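Local coordinates for protein formate-dependent phosphoribosylglycinamide formyltransferase (Mycobacterium tuberculosis H37Rv, PDB 6KHR) that belongs to the ATP-grasp superfamily of proteins and carries an ATP-grasp domain in the middle of its chain, at residues I222-T227 with P262-T267. Numbering follows the deposited sequence.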
ATOM      1  N   ILE A 222     -29.661 -16.757   2.588  1.00 43.85           N
ATOM      2  CA  ILE A 222     -28.274 -16.362   2.782  1.00 52.27           C
ATOM      3  C   ILE A 222     -28.208 -15.258   3.827  1.00 49.13           C
ATOM      4  O   ILE A 222     -28.992 -14.305   3.789  1.00 49.57           O
ATOM      5  CB  ILE A 222     -27.618 -15.905   1.466  1.00 62.83           C
ATOM      6  CG1 ILE A 222     -27.655 -17.040   0.454  1.00 72.20           C
ATOM      7  CG2 ILE A 222     -26.165 -15.494   1.692  1.00 65.02           C
ATOM      8  CD1 ILE A 222     -27.333 -16.602  -0.932  1.00 69.75           C
ATOM      9  N   GLU A 223     -27.294 -15.413   4.776  1.00 49.27           N
ATOM     10  CA  GLU A 223     -26.958 -14.376   5.751  1.00 45.97           C
ATOM     11  C   GLU A 223     -25.882 -13.474   5.148  1.00 43.58           C
ATOM     12  O   GLU A 223     -26.130 -12.302   4.852  1.00 44.63           O
ATOM     13  CB  GLU A 223     -26.466 -15.041   7.034  1.00 60.10           C
ATOM     14  CG  GLU A 223     -26.989 -14.562   8.354  1.00 67.29           C
ATOM     15  CD  GLU A 223     -26.475 -15.453   9.481  1.00 84.04           C
ATOM     16  OE1 GLU A 223     -25.741 -14.973  10.368  1.00 91.47           O
ATOM     17  OE2 GLU A 223     -26.789 -16.657   9.466  1.00 91.77           O
ATOM     18  N   PHE A 224     -24.684 -14.021   4.946  1.00 39.94           N
ATOM     19  CA  PHE A 224     -23.529 -13.275   4.457  1.00 48.43           C
ATOM     20  C   PHE A 224     -23.004 -13.828   3.143  1.00 34.06           C
ATOM     21  O   PHE A 224     -22.902 -15.043   2.962  1.00 48.10           O
ATOM     22  CB  PHE A 224     -22.338 -13.318   5.426  1.00 65.84           C
ATOM     23  CG  PHE A 224     -22.712 -13.346   6.860  1.00 68.08           C
ATOM     24  CD1 PHE A 224     -23.401 -12.294   7.432  1.00 67.33           C
ATOM     25  CD2 PHE A 224     -22.324 -14.406   7.658  1.00 71.83           C
ATOM     26  CE1 PHE A 224     -23.720 -12.308   8.769  1.00 69.95           C
ATOM     27  CE2 PHE A 224     -22.651 -14.431   9.001  1.00 77.37           C
ATOM     28  CZ  PHE A 224     -23.349 -13.380   9.555  1.00 76.32           C
ATOM     29  N   LEU A 225     -22.638 -12.925   2.249  1.00 31.96           N
ATOM     30  CA  LEU A 225     -21.614 -13.217   1.269  1.00 26.35           C
ATOM     31  C   LEU A 225     -20.247 -13.019   1.917  1.00 30.82           C
ATOM     32  O   LEU A 225     -20.030 -12.082   2.692  1.00 40.70           O
ATOM     33  CB  LEU A 225     -21.768 -12.322   0.049  1.00 26.53           C
ATOM     34  CG  LEU A 225     -23.184 -12.412  -0.518  1.00 29.39           C
ATOM     35  CD1 LEU A 225     -23.348 -11.520  -1.746  1.00 26.61           C
ATOM     36  CD2 LEU A 225     -23.606 -13.851  -0.809  1.00 34.30           C
ATOM     37  N   VAL A 226     -19.327 -13.925   1.614  1.00 35.20           N
ATOM     38  CA  VAL A 226     -18.011 -13.930   2.241  1.00 44.59           C
ATOM     39  C   VAL A 226     -16.957 -14.245   1.191  1.00 42.12           C
ATOM     40  O   VAL A 226     -17.126 -15.151   0.367  1.00 34.85           O
ATOM     41  CB  VAL A 226     -17.961 -14.928   3.415  1.00 44.22           C
ATOM     42  CG1 VAL A 226     -16.548 -15.398   3.667  1.00 55.39           C
ATOM     43  CG2 VAL A 226     -18.522 -14.264   4.667  1.00 47.01           C
ATOM     44  N   THR A 227     -15.868 -13.485   1.214  1.00 43.73           N
ATOM     45  CA  THR A 227     -14.705 -13.781   0.395  1.00 44.77           C
ATOM     46  C   THR A 227     -13.603 -14.398   1.261  1.00 38.10           C
ATOM     47  O   THR A 227     -13.153 -13.788   2.234  1.00 44.96           O
ATOM     48  CB  THR A 227     -14.202 -12.529  -0.313  1.00 45.33           C
ATOM     49  OG1 THR A 227     -15.260 -11.974  -1.108  1.00 50.65           O
ATOM     50  CG2 THR A 227     -13.009 -12.877  -1.210  1.00 33.69           C
ATOM     51  N   PRO A 262     -12.698  -8.560  10.029  1.00 39.88           N
ATOM     52  CA  PRO A 262     -13.198  -9.901   9.740  1.00 38.29           C
ATOM     53  C   PRO A 262     -14.714 -10.041   9.865  1.00 33.91           C
ATOM     54  O   PRO A 262     -15.320  -9.366  10.679  1.00 37.35           O
ATOM     55  CB  PRO A 262     -12.504 -10.753  10.807  1.00 27.32           C
ATOM     56  CG  PRO A 262     -12.347  -9.830  11.995  1.00 27.37           C
ATOM     57  CD  PRO A 262     -12.347  -8.408  11.452  1.00 43.57           C
ATOM     58  N   GLN A 263     -15.301 -10.901   9.038  1.00 40.43           N
ATOM     59  CA  GLN A 263     -16.658 -11.384   9.245  1.00 33.37           C
ATOM     60  C   GLN A 263     -16.631 -12.549  10.229  1.00 33.32           C
ATOM     61  O   GLN A 263     -15.934 -13.541   9.996  1.00 35.18           O
ATOM     62  CB  GLN A 263     -17.263 -11.833   7.920  1.00 26.47           C
ATOM     63  CG  GLN A 263     -18.556 -12.622   8.101  1.00 24.63           C
ATOM     64  CD  GLN A 263     -19.634 -11.803   8.796  1.00 34.90           C
ATOM     65  OE1 GLN A 263     -20.030 -10.726   8.311  1.00 29.34           O
ATOM     66  NE2 GLN A 263     -20.100 -12.292   9.952  1.00 31.68           N
ATOM     67  N   LYS A 264     -17.382 -12.445  11.326  1.00 38.01           N
ATOM     68  CA  LYS A 264     -17.407 -13.536  12.298  1.00 44.13           C
ATOM     69  C   LYS A 264     -18.157 -14.747  11.731  1.00 41.95           C
ATOM     70  O   LYS A 264     -19.188 -14.616  11.064  1.00 36.09           O
ATOM     71  CB  LYS A 264     -18.042 -13.085  13.619  1.00 54.60           C
ATOM     72  CG  LYS A 264     -19.553 -12.757  13.550  1.00 87.94           C
ATOM     73  CD  LYS A 264     -20.468 -13.987  13.804  1.00101.07           C
ATOM     74  CE  LYS A 264     -21.654 -14.034  12.821  1.00 96.07           C
ATOM     75  NZ  LYS A 264     -22.267 -15.383  12.631  1.00 83.39           N
ATOM     76  N   LEU A 265     -17.628 -15.931  12.003  1.00 31.20           N
ATOM     77  CA  LEU A 265     -18.285 -17.174  11.663  1.00 36.37           C
ATOM     78  C   LEU A 265     -18.250 -18.091  12.874  1.00 44.28           C
ATOM     79  O   LEU A 265     -17.344 -18.015  13.713  1.00 49.46           O
ATOM     80  CB  LEU A 265     -17.610 -17.850  10.464  1.00 39.75           C
ATOM     81  CG  LEU A 265     -17.550 -17.014   9.188  1.00 38.64           C
ATOM     82  CD1 LEU A 265     -16.800 -17.748   8.110  1.00 42.59           C
ATOM     83  CD2 LEU A 265     -18.962 -16.713   8.725  1.00 37.84           C
ATOM     84  N   SER A 266     -19.242 -18.966  12.961  1.00 46.73           N
ATOM     85  CA  SER A 266     -19.188 -20.016  13.965  1.00 40.88           C
ATOM     86  C   SER A 266     -18.043 -20.970  13.658  1.00 30.44           C
ATOM     87  O   SER A 266     -17.564 -21.078  12.520  1.00 39.32           O
ATOM     88  CB  SER A 266     -20.516 -20.776  14.015  1.00 38.15           C
ATOM     89  OG  SER A 266     -20.950 -21.099  12.713  1.00 46.19           O
ATOM     90  N   THR A 267     -17.603 -21.684  14.692  1.00 25.54           N
ATOM     91  CA  THR A 267     -16.622 -22.738  14.471  1.00 32.68           C
ATOM     92  C   THR A 267     -17.037 -23.650  13.314  1.00 37.16           C
ATOM     93  O   THR A 267     -16.244 -23.909  12.403  1.00 34.58           O
ATOM     94  CB  THR A 267     -16.423 -23.538  15.750  1.00 46.65           C
ATOM     95  OG1 THR A 267     -17.712 -23.817  16.309  1.00 75.80           O
ATOM     96  CG2 THR A 267     -15.627 -22.744  16.748  1.00 33.42           C
TER
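Residues 262-267 link strand 256-261 to helix 267-284 in the ATP-grasp domain and pass beside the start of strand 224-235. A cis peptide bond precedes Pro262. Phe224 and Gln263 carry the centre of the contact. Gln263 CG stands anti to the backbone N (chi1 168°) and touches Val226 CG2 at 3.8 Å. A bend at chi2 then lays the carboxamide over one face of the Phe224 ring. The two planes are 19° apart, so this is an amide-aromatic stack. Gln263 NE2 lies off-centre toward the rim, 3.4 Å from Phe224 CZ. Gln263 NE2 also donates a nearly straight hydrogen bond of 2.7 Å to a lone pair of Lys264 O, in the plane of the amide. Gln263 OE1 accepts a hydrogen bond from Trp260 NE1, so both ends of the carboxamide are held. Lys264 bends at chi2 and chi3, which brings Lys264 CE to 3.7 Å from Phe224 CZ and NZ to the ring edge. Lys264 NZ is 4.2 Å from Glu223 OE1, too far apart for a salt bridge. Glu223 CB sits over the other face of the Phe224 ring. Glu223 and Phe224 form a classic beta bulge opposite Ile296. Leu265 CD2 approaches the ring obliquely, 4.2 Å from Phe224 CD2. Ser266 is the N-cap of helix 267-284, its OG hydrogen-bonded to Ala269 N. The contact is thus mainly van der Waals, built on a fixed amide flat against a ring, and the Glu223-Lys264 pair probably adds only mild electrostatic attraction.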